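PDB 3M1G: putative glutathione S-transferase from Corynebacterium glutamicum, which probably acts as a glutathione transferase of the ECM4-like, Omega-like branch, whose members typically carry out glutathione-dependent thiol-transfer and reductive reactions. Local coordinates for residues H54-V57 and R61-L64; N87-G92 and L163-F168; L252-A257 and T296-H301. All blocks are in the same frame, centred on the assembly; numbering follows the deposited sequence.

Contact 1 (H54-V57 and R61-L64); sequences HWPV and RYRL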
loop_
_atom_site.group_PDB
_atom_site.type_symbol
_atom_site.label_atom_id
_atom_site.label_comp_id
_atom_site.label_asym_id
_atom_site.label_seq_id
_atom_site.Cartn_x
_atom_site.Cartn_y
_atom_site.Cartn_z
ATOM N N HIS A 54 -7.502 37.178 -25.585
ATOM C CA HIS A 54 -8.295 36.080 -26.146
ATOM C C HIS A 54 -7.842 35.789 -27.578
ATOM O O HIS A 54 -7.704 36.709 -28.409
ATOM C CB HIS A 54 -9.782 36.410 -26.140
ATOM C CG HIS A 54 -10.419 36.297 -24.787
ATOM N ND1 HIS A 54 -11.742 36.602 -24.566
ATOM C CD2 HIS A 54 -9.891 35.998 -23.578
ATOM C CE1 HIS A 54 -12.007 36.446 -23.282
ATOM N NE2 HIS A 54 -10.903 36.086 -22.660
ATOM N N TRP A 55 -7.581 34.509 -27.824
ATOM C CA TRP A 55 -7.097 33.996 -29.079
ATOM C C TRP A 55 -8.269 33.259 -29.774
ATOM O O TRP A 55 -9.210 32.876 -29.115
ATOM C CB TRP A 55 -5.971 32.999 -28.834
ATOM C CG TRP A 55 -4.768 33.499 -28.139
ATOM C CD1 TRP A 55 -4.698 34.024 -26.866
ATOM C CD2 TRP A 55 -3.416 33.509 -28.643
ATOM N NE1 TRP A 55 -3.399 34.338 -26.561
ATOM C CE2 TRP A 55 -2.591 34.031 -27.625
ATOM C CE3 TRP A 55 -2.827 33.099 -29.839
ATOM C CZ2 TRP A 55 -1.191 34.178 -27.777
ATOM C CZ3 TRP A 55 -1.458 33.217 -29.984
ATOM C CH2 TRP A 55 -0.647 33.764 -28.949
ATOM N N PRO A 56 -8.188 33.069 -31.092
ATOM C CA PRO A 56 -9.257 32.448 -31.845
ATOM C C PRO A 56 -9.164 30.948 -31.918
ATOM O O PRO A 56 -8.071 30.413 -32.126
ATOM C CB PRO A 56 -9.092 33.053 -33.246
ATOM C CG PRO A 56 -7.632 33.271 -33.362
ATOM C CD PRO A 56 -7.182 33.691 -31.979
ATOM N N VAL A 57 -10.292 30.263 -31.744
ATOM C CA VAL A 57 -10.323 28.815 -32.064
ATOM C C VAL A 57 -10.148 28.662 -33.582
ATOM O O VAL A 57 -10.747 29.416 -34.367
ATOM C CB VAL A 57 -11.587 28.116 -31.596
ATOM C CG1 VAL A 57 -11.735 28.181 -30.055
ATOM C CG2 VAL A 57 -12.839 28.703 -32.286
ATOM N N ARG A 61 -3.459 25.443 -35.474
ATOM C CA ARG A 61 -2.666 26.565 -34.955
ATOM C C ARG A 61 -1.979 26.232 -33.607
ATOM O O ARG A 61 -0.888 26.738 -33.331
ATOM C CB ARG A 61 -3.520 27.816 -34.782
ATOM C CG ARG A 61 -2.728 29.088 -34.383
ATOM C CD ARG A 61 -3.581 30.337 -34.507
ATOM N NE ARG A 61 -2.894 31.555 -34.041
ATOM C CZ ARG A 61 -3.385 32.786 -34.152
ATOM N NH1 ARG A 61 -4.593 33.008 -34.700
ATOM N NH2 ARG A 61 -2.699 33.815 -33.686
ATOM N N TYR A 62 -2.622 25.405 -32.801
ATOM C CA TYR A 62 -2.189 25.174 -31.425
ATOM C C TYR A 62 -1.815 23.722 -31.135
ATOM O O TYR A 62 -2.331 22.768 -31.762
ATOM C CB TYR A 62 -3.296 25.589 -30.448
ATOM C CG TYR A 62 -3.873 26.941 -30.704
ATOM C CD1 TYR A 62 -3.166 28.091 -30.373
ATOM C CD2 TYR A 62 -5.126 27.078 -31.341
ATOM C CE1 TYR A 62 -3.686 29.328 -30.610
ATOM C CE2 TYR A 62 -5.664 28.298 -31.589
ATOM C CZ TYR A 62 -4.948 29.438 -31.244
ATOM O OH TYR A 62 -5.488 30.682 -31.482
ATOM N N ARG A 63 -0.926 23.562 -30.147
ATOM C CA ARG A 63 -0.472 22.255 -29.682
ATOM C C ARG A 63 -0.723 22.126 -28.191
ATOM O O ARG A 63 -0.429 23.049 -27.422
ATOM C CB ARG A 63 1.034 22.091 -29.967
ATOM C CG ARG A 63 1.667 20.821 -29.389
ATOM C CD ARG A 63 3.151 20.715 -29.773
ATOM N NE ARG A 63 3.203 20.463 -31.194
ATOM C CZ ARG A 63 3.390 19.269 -31.749
ATOM N NH1 ARG A 63 3.657 18.192 -31.014
ATOM N NH2 ARG A 63 3.372 19.174 -33.070
ATOM N N LEU A 64 -1.282 20.978 -27.791
ATOM C CA LEU A 64 -1.397 20.637 -26.385
ATOM C C LEU A 64 -0.097 19.954 -25.950
ATOM O O LEU A 64 0.309 18.949 -26.525
ATOM C CB LEU A 64 -2.586 19.715 -26.124
ATOM C CG LEU A 64 -2.785 19.233 -24.688
ATOM C CD1 LEU A 64 -3.110 20.419 -23.754
ATOM C CD2 LEU A 64 -3.907 18.141 -24.654
#
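The hydroxyl of Y62 donates a hydrogen bond to the carbonyl oxygen of P56, with OH and O 2.7 Å apart. The donor comes in at a C=O to donor angle of 140° and stands somewhat out of the carbonyl plane. P56 O lies at the edge of the tyrosine ring on the CE2 side, W55 CE3 on the CE1 side, 3.9 Å from Y62 CE1. The chain of R61, fully extended from CG to NE, runs over the same ring: its CG sits 3.8 Å above the ring plane, over the centre. Because CG of R61 is anti to the backbone N (chi1 -174°), the guanidinium is carried out to the other segment, where NH1 comes to 3.3 Å from P56 CG and NH2 to 3.9 Å from W55 CE3. The guanidinium plane is turned 68° from the indole. Its charge is met by E58 and E143, while D33 takes the indole N-H of W55, so the polar ends in this buried corner have partners. Strands 53-56 and 62-66 belong to different sheets, and a side-chain to main-chain hydrogen bond joins the N-terminal three-stranded sheet to inner strand 62-66 of the thioredoxin-like domain.

Contact 2 (N87-G92 and L163-F168); sequences NVISLG and LEWKQF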
loop_
_atom_site.group_PDB
_atom_site.type_symbol
_atom_site.label_atom_id
_atom_site.label_comp_id
_atom_site.label_asym_id
_atom_site.label_seq_id
_atom_site.Cartn_x
_atom_site.Cartn_y
_atom_site.Cartn_z
ATOM N N ASN A 87 -7.563 15.790 -34.248
ATOM C CA ASN A 87 -7.145 16.183 -35.568
ATOM C C ASN A 87 -7.078 17.718 -35.753
ATOM O O ASN A 87 -6.781 18.175 -36.842
ATOM C CB ASN A 87 -8.108 15.569 -36.590
ATOM C CG ASN A 87 -9.605 16.003 -36.337
ATOM O OD1 ASN A 87 -9.985 16.592 -35.269
ATOM N ND2 ASN A 87 -10.453 15.665 -37.297
ATOM N N VAL A 88 -7.384 18.523 -34.732
ATOM C CA VAL A 88 -7.321 19.969 -34.885
ATOM C C VAL A 88 -6.362 20.698 -33.937
ATOM O O VAL A 88 -5.935 21.828 -34.231
ATOM C CB VAL A 88 -8.746 20.620 -34.844
ATOM C CG1 VAL A 88 -9.647 20.022 -35.948
ATOM C CG2 VAL A 88 -9.374 20.484 -33.537
ATOM N N ILE A 89 -6.026 20.049 -32.827
ATOM C CA ILE A 89 -4.999 20.490 -31.892
ATOM C C ILE A 89 -4.009 19.341 -31.783
ATOM O O ILE A 89 -4.385 18.182 -31.494
ATOM C CB ILE A 89 -5.584 20.766 -30.497
ATOM C CG1 ILE A 89 -6.643 21.869 -30.553
ATOM C CG2 ILE A 89 -4.491 21.083 -29.444
ATOM C CD1 ILE A 89 -7.528 21.959 -29.231
ATOM N N SER A 90 -2.738 19.635 -32.046
ATOM C CA SER A 90 -1.698 18.604 -32.032
ATOM C C SER A 90 -1.282 18.307 -30.590
ATOM O O SER A 90 -1.693 19.007 -29.657
ATOM C CB SER A 90 -0.484 19.035 -32.876
ATOM O OG SER A 90 0.119 20.205 -32.337
ATOM N N LEU A 91 -0.462 17.274 -30.413
ATOM C CA LEU A 91 -0.100 16.768 -29.068
ATOM C C LEU A 91 1.412 16.614 -28.979
ATOM O O LEU A 91 2.015 15.966 -29.831
ATOM C CB LEU A 91 -0.728 15.409 -28.766
ATOM C CG LEU A 91 -0.467 14.840 -27.364
ATOM C CD1 LEU A 91 -1.158 15.709 -26.280
ATOM C CD2 LEU A 91 -0.916 13.379 -27.247
ATOM N N GLY A 92 1.997 17.263 -27.977
ATOM C CA GLY A 92 3.391 17.057 -27.613
ATOM C C GLY A 92 3.460 16.432 -26.210
ATOM O O GLY A 92 2.792 16.888 -25.298
ATOM N N LEU A 163 -16.719 24.151 -24.426
ATOM C CA LEU A 163 -17.673 25.204 -24.793
ATOM C C LEU A 163 -17.189 26.044 -25.968
ATOM O O LEU A 163 -17.985 26.445 -26.774
ATOM C CB LEU A 163 -17.958 26.121 -23.599
ATOM C CG LEU A 163 -18.485 25.459 -22.317
ATOM C CD1 LEU A 163 -18.928 26.563 -21.309
ATOM C CD2 LEU A 163 -19.599 24.456 -22.634
ATOM N N GLU A 164 -15.896 26.316 -26.076
ATOM C CA GLU A 164 -15.416 27.250 -27.126
ATOM C C GLU A 164 -15.122 26.525 -28.434
ATOM O O GLU A 164 -15.237 27.116 -29.516
ATOM C CB GLU A 164 -14.152 27.959 -26.670
ATOM C CG GLU A 164 -14.334 28.840 -25.419
ATOM C CD GLU A 164 -15.450 29.858 -25.554
ATOM O OE1 GLU A 164 -15.641 30.477 -26.653
ATOM O OE2 GLU A 164 -16.136 30.048 -24.531
ATOM N N TRP A 165 -14.761 25.245 -28.333
ATOM C CA TRP A 165 -14.314 24.455 -29.497
ATOM C C TRP A 165 -15.412 23.600 -30.083
ATOM O O TRP A 165 -15.150 22.751 -30.917
ATOM C CB TRP A 165 -13.111 23.563 -29.100
ATOM C CG TRP A 165 -11.818 24.287 -28.907
ATOM C CD1 TRP A 165 -11.361 24.905 -27.763
ATOM C CD2 TRP A 165 -10.784 24.461 -29.885
ATOM N NE1 TRP A 165 -10.125 25.452 -27.990
ATOM C CE2 TRP A 165 -9.745 25.187 -29.280
ATOM C CE3 TRP A 165 -10.641 24.070 -31.225
ATOM C CZ2 TRP A 165 -8.586 25.540 -29.965
ATOM C CZ3 TRP A 165 -9.498 24.412 -31.903
ATOM C CH2 TRP A 165 -8.481 25.149 -31.278
ATOM N N LYS A 166 -16.661 23.845 -29.692
ATOM C CA LYS A 166 -17.806 23.051 -30.102
ATOM C C LYS A 166 -17.921 22.756 -31.587
ATOM O O LYS A 166 -18.314 21.641 -31.986
ATOM C CB LYS A 166 -19.106 23.795 -29.723
ATOM C CG LYS A 166 -19.925 23.194 -28.642
ATOM C CD LYS A 166 -21.056 24.188 -28.145
ATOM C CE LYS A 166 -21.496 23.863 -26.679
ATOM N NZ LYS A 166 -22.194 25.023 -26.013
ATOM N N GLN A 167 -17.643 23.753 -32.424
ATOM C CA GLN A 167 -17.791 23.517 -33.870
ATOM C C GLN A 167 -16.714 22.616 -34.413
ATOM O O GLN A 167 -16.845 22.168 -35.519
ATOM C CB GLN A 167 -17.807 24.836 -34.649
ATOM C CG GLN A 167 -18.923 25.784 -34.211
ATOM C CD GLN A 167 -20.336 25.152 -34.178
ATOM O OE1 GLN A 167 -21.100 25.456 -33.260
ATOM N NE2 GLN A 167 -20.685 24.299 -35.164
ATOM N N PHE A 168 -15.673 22.321 -33.638
ATOM C CA PHE A 168 -14.624 21.400 -34.065
ATOM C C PHE A 168 -14.756 20.007 -33.422
ATOM O O PHE A 168 -13.967 19.133 -33.725
ATOM C CB PHE A 168 -13.247 21.946 -33.730
ATOM C CG PHE A 168 -12.905 23.250 -34.432
ATOM C CD1 PHE A 168 -13.379 24.445 -33.962
ATOM C CD2 PHE A 168 -12.136 23.251 -35.569
ATOM C CE1 PHE A 168 -13.109 25.651 -34.636
ATOM C CE2 PHE A 168 -11.829 24.430 -36.226
ATOM C CZ PHE A 168 -12.328 25.624 -35.774
#
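I89 reaches W165 by way of its longer branch. From CB, which points toward the other segment, CG1 is turned beside the backbone N (chi1 -61°) and comes 3.8 Å from W165 CH2, on the benzene half of the indole. The chain then runs on nearly straight (chi2 166°), and CD1 ends over the ring face, 3.8 Å from the centroid of the six-membered ring and only 10° off its normal. This is a CH-pi contact, with the methyl nearest to W165 CZ2. V88 adds its two methyls beside it: CG2 lies 4.3 Å from W165 CZ3, approaching obliquely, and CG1 lies 4.1 Å from F168 CD2. The 2.8 Å backbone bond from F168 N to W165 O closes the tight turn that sets both rings toward 87-92. F161 meets W165 edge-to-face, and Y62, I35 and V57 also touch it. The segment after helix 154-163 is thereby laid against 88-89, by edge strand 90-93 of the thioredoxin-like sheet. Dispersion and the weak polarity of methyl C-H groups over a pi cloud carry the contact, which implies dependence on shape and burial rather than on charge pairing.

Contact 3 (L252-A257 and T296-H301); sequences LVRFDA and TEIKQH
Van der Waals contacts between R254 and I298 make up the larger part of the interface. R254 CG lies 3.7 Å from I298 CG2, and the two side chains cross at about a right angle. Further out, the I298 CD1 methyl sits over one face of the guanidinium, 3.8 Å above its plane and displaced toward the rim, with R254 NH2 3.9 Å away. I298 owes this reach to a nearly straight continuation from CG1 to CD1 (chi2 164°). A second, smaller patch joins A257 and K299: the lysine CG is 4.0 Å from A257 O and 4.1 Å from A257 CB, where the backbones come close, A257 CA being 6.7 Å from K299 CA. Both patches lie in the all-helical C-terminal domain of the GST fold, where helix 295-305 packs against the junction of helix 243-253 and helix 255-259. Polar bonding is directed elsewhere. R254 NH1 is bonded to P250 O and H74 ND1, and NE to A69 O, next to the predicted nucleophile C70; these bonds would fix the rotation of the guanidinium against the isoleucine. Y259 and Y302, predicted to lower the pKa of that cysteine, also touch R254. The lysine chain kinks near its end (chi3 71°) and sends NZ to the carbonyl oxygens of P316 and G318.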
loop_
_atom_site.group_PDB
_atom_site.type_symbol
_atom_site.label_atom_id
_atom_site.label_comp_id
_atom_site.label_asym_id
_atom_site.label_seq_id
_atom_site.Cartn_x
_atom_site.Cartn_y
_atom_site.Cartn_z
ATOM N N LEU A 252 -7.615 9.131 -8.871
ATOM C CA LEU A 252 -7.980 7.757 -8.503
ATOM C C LEU A 252 -7.164 6.701 -9.247
ATOM O O LEU A 252 -6.745 5.708 -8.639
ATOM C CB LEU A 252 -9.468 7.480 -8.689
ATOM C CG LEU A 252 -10.452 8.237 -7.807
ATOM C CD1 LEU A 252 -11.900 7.799 -8.168
ATOM C CD2 LEU A 252 -10.178 8.090 -6.298
ATOM N N VAL A 253 -6.896 6.942 -10.528
ATOM C CA VAL A 253 -6.164 5.992 -11.351
ATOM C C VAL A 253 -4.668 5.879 -10.995
ATOM O O VAL A 253 -4.021 4.871 -11.311
ATOM C CB VAL A 253 -6.373 6.277 -12.834
ATOM C CG1 VAL A 253 -5.439 7.416 -13.339
ATOM C CG2 VAL A 253 -6.228 4.990 -13.643
ATOM N N ARG A 254 -4.144 6.884 -10.303
ATOM C CA ARG A 254 -2.789 6.903 -9.830
ATOM C C ARG A 254 -2.700 6.506 -8.352
ATOM O O ARG A 254 -1.607 6.449 -7.776
ATOM C CB ARG A 254 -2.181 8.308 -10.000
ATOM C CG ARG A 254 -1.911 8.704 -11.438
ATOM C CD ARG A 254 -1.667 10.205 -11.607
ATOM N NE ARG A 254 -1.269 10.458 -12.988
ATOM C CZ ARG A 254 -2.116 10.449 -14.028
ATOM N NH1 ARG A 254 -3.398 10.260 -13.831
ATOM N NH2 ARG A 254 -1.663 10.630 -15.268
ATOM N N PHE A 255 -3.830 6.261 -7.728
ATOM C CA PHE A 255 -3.840 6.076 -6.275
ATOM C C PHE A 255 -3.156 4.802 -5.771
ATOM O O PHE A 255 -2.153 4.877 -5.048
ATOM C CB PHE A 255 -5.244 6.186 -5.706
ATOM C CG PHE A 255 -5.258 6.433 -4.234
ATOM C CD1 PHE A 255 -5.204 5.372 -3.341
ATOM C CD2 PHE A 255 -5.319 7.699 -3.751
ATOM C CE1 PHE A 255 -5.228 5.587 -1.973
ATOM C CE2 PHE A 255 -5.345 7.947 -2.386
ATOM C CZ PHE A 255 -5.314 6.851 -1.482
ATOM N N ASP A 256 -3.671 3.643 -6.141
ATOM C CA ASP A 256 -3.048 2.412 -5.677
ATOM C C ASP A 256 -1.628 2.278 -6.224
ATOM O O ASP A 256 -0.709 1.803 -5.503
ATOM C CB ASP A 256 -3.896 1.176 -6.025
ATOM C CG ASP A 256 -5.205 1.105 -5.219
ATOM O OD1 ASP A 256 -5.367 1.920 -4.282
ATOM O OD2 ASP A 256 -6.069 0.241 -5.540
ATOM N N ALA A 257 -1.416 2.730 -7.460
ATOM C CA ALA A 257 -0.108 2.619 -8.111
ATOM C C ALA A 257 0.997 3.480 -7.475
ATOM O O ALA A 257 2.167 3.074 -7.461
ATOM C CB ALA A 257 -0.209 2.936 -9.634
ATOM N N THR A 296 3.202 2.571 -16.535
ATOM C CA THR A 296 4.666 2.566 -16.430
ATOM C C THR A 296 5.230 3.961 -16.308
ATOM O O THR A 296 6.068 4.202 -15.457
ATOM C CB THR A 296 5.318 1.828 -17.609
ATOM O OG1 THR A 296 4.851 0.479 -17.602
ATOM C CG2 THR A 296 6.866 1.834 -17.521
ATOM N N GLU A 297 4.762 4.897 -17.146
ATOM C CA GLU A 297 5.286 6.257 -17.089
ATOM C C GLU A 297 4.804 6.958 -15.850
ATOM O O GLU A 297 5.537 7.755 -15.275
ATOM C CB GLU A 297 4.929 7.066 -18.347
ATOM C CG GLU A 297 5.724 6.557 -19.532
ATOM C CD GLU A 297 5.750 7.464 -20.736
ATOM O OE1 GLU A 297 5.253 8.599 -20.662
ATOM O OE2 GLU A 297 6.320 7.030 -21.768
ATOM N N ILE A 298 3.593 6.679 -15.415
ATOM C CA ILE A 298 3.120 7.227 -14.123
ATOM C C ILE A 298 4.077 6.781 -12.980
ATOM O O ILE A 298 4.654 7.632 -12.288
ATOM C CB ILE A 298 1.659 6.800 -13.844
ATOM C CG1 ILE A 298 0.693 7.520 -14.798
ATOM C CG2 ILE A 298 1.243 7.008 -12.348
ATOM C CD1 ILE A 298 -0.701 6.888 -14.848
ATOM N N LYS A 299 4.281 5.471 -12.820
ATOM C CA LYS A 299 5.100 4.956 -11.693
ATOM C C LYS A 299 6.562 5.376 -11.784
ATOM O O LYS A 299 7.187 5.768 -10.794
ATOM C CB LYS A 299 5.003 3.431 -11.605
ATOM C CG LYS A 299 3.612 2.905 -11.215
ATOM C CD LYS A 299 3.527 1.385 -11.373
ATOM C CE LYS A 299 4.347 0.624 -10.311
ATOM N NZ LYS A 299 4.429 -0.817 -10.647
ATOM N N GLN A 300 7.129 5.308 -12.993
ATOM C CA GLN A 300 8.507 5.735 -13.169
ATOM C C GLN A 300 8.705 7.205 -12.787
ATOM O O GLN A 300 9.698 7.565 -12.126
ATOM C CB GLN A 300 8.962 5.487 -14.600
ATOM C CG GLN A 300 9.187 4.002 -14.841
ATOM C CD GLN A 300 9.688 3.734 -16.240
ATOM O OE1 GLN A 300 9.702 4.619 -17.051
ATOM N NE2 GLN A 300 10.099 2.518 -16.510
ATOM N N HIS A 301 7.767 8.060 -13.165
ATOM C CA HIS A 301 7.949 9.477 -12.899
ATOM C C HIS A 301 8.012 9.736 -11.389
ATOM O O HIS A 301 8.924 10.369 -10.881
ATOM C CB HIS A 301 6.840 10.327 -13.493
ATOM C CG HIS A 301 6.879 11.741 -13.002
ATOM N ND1 HIS A 301 7.811 12.651 -13.453
ATOM C CD2 HIS A 301 6.170 12.373 -12.036
ATOM C CE1 HIS A 301 7.670 13.786 -12.788
ATOM N NE2 HIS A 301 6.683 13.644 -11.923
#

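Along the chain the three contacts follow in series, each closing before the next opens. Contacts 1 and 2 are neighbours, their centres 8 Å apart: strands 62-66 and 90-93 lie side by side and parallel in the four-stranded sheet, and L64 N to S90 O, at 2.7 Å, is a probable hydrogen bond between them. Contact 3 belongs to the helical domain, its centre 30 Å from that of contact 1 and 27 Å from that of contact 2, on the other side of the chain's centre. The first two therefore fasten the N-terminal extension and the segment 163-168 to the thioredoxin-like sheet, while the third joins helix 295-305 to the 252-257 region, close to residues predicted to belong to the active site.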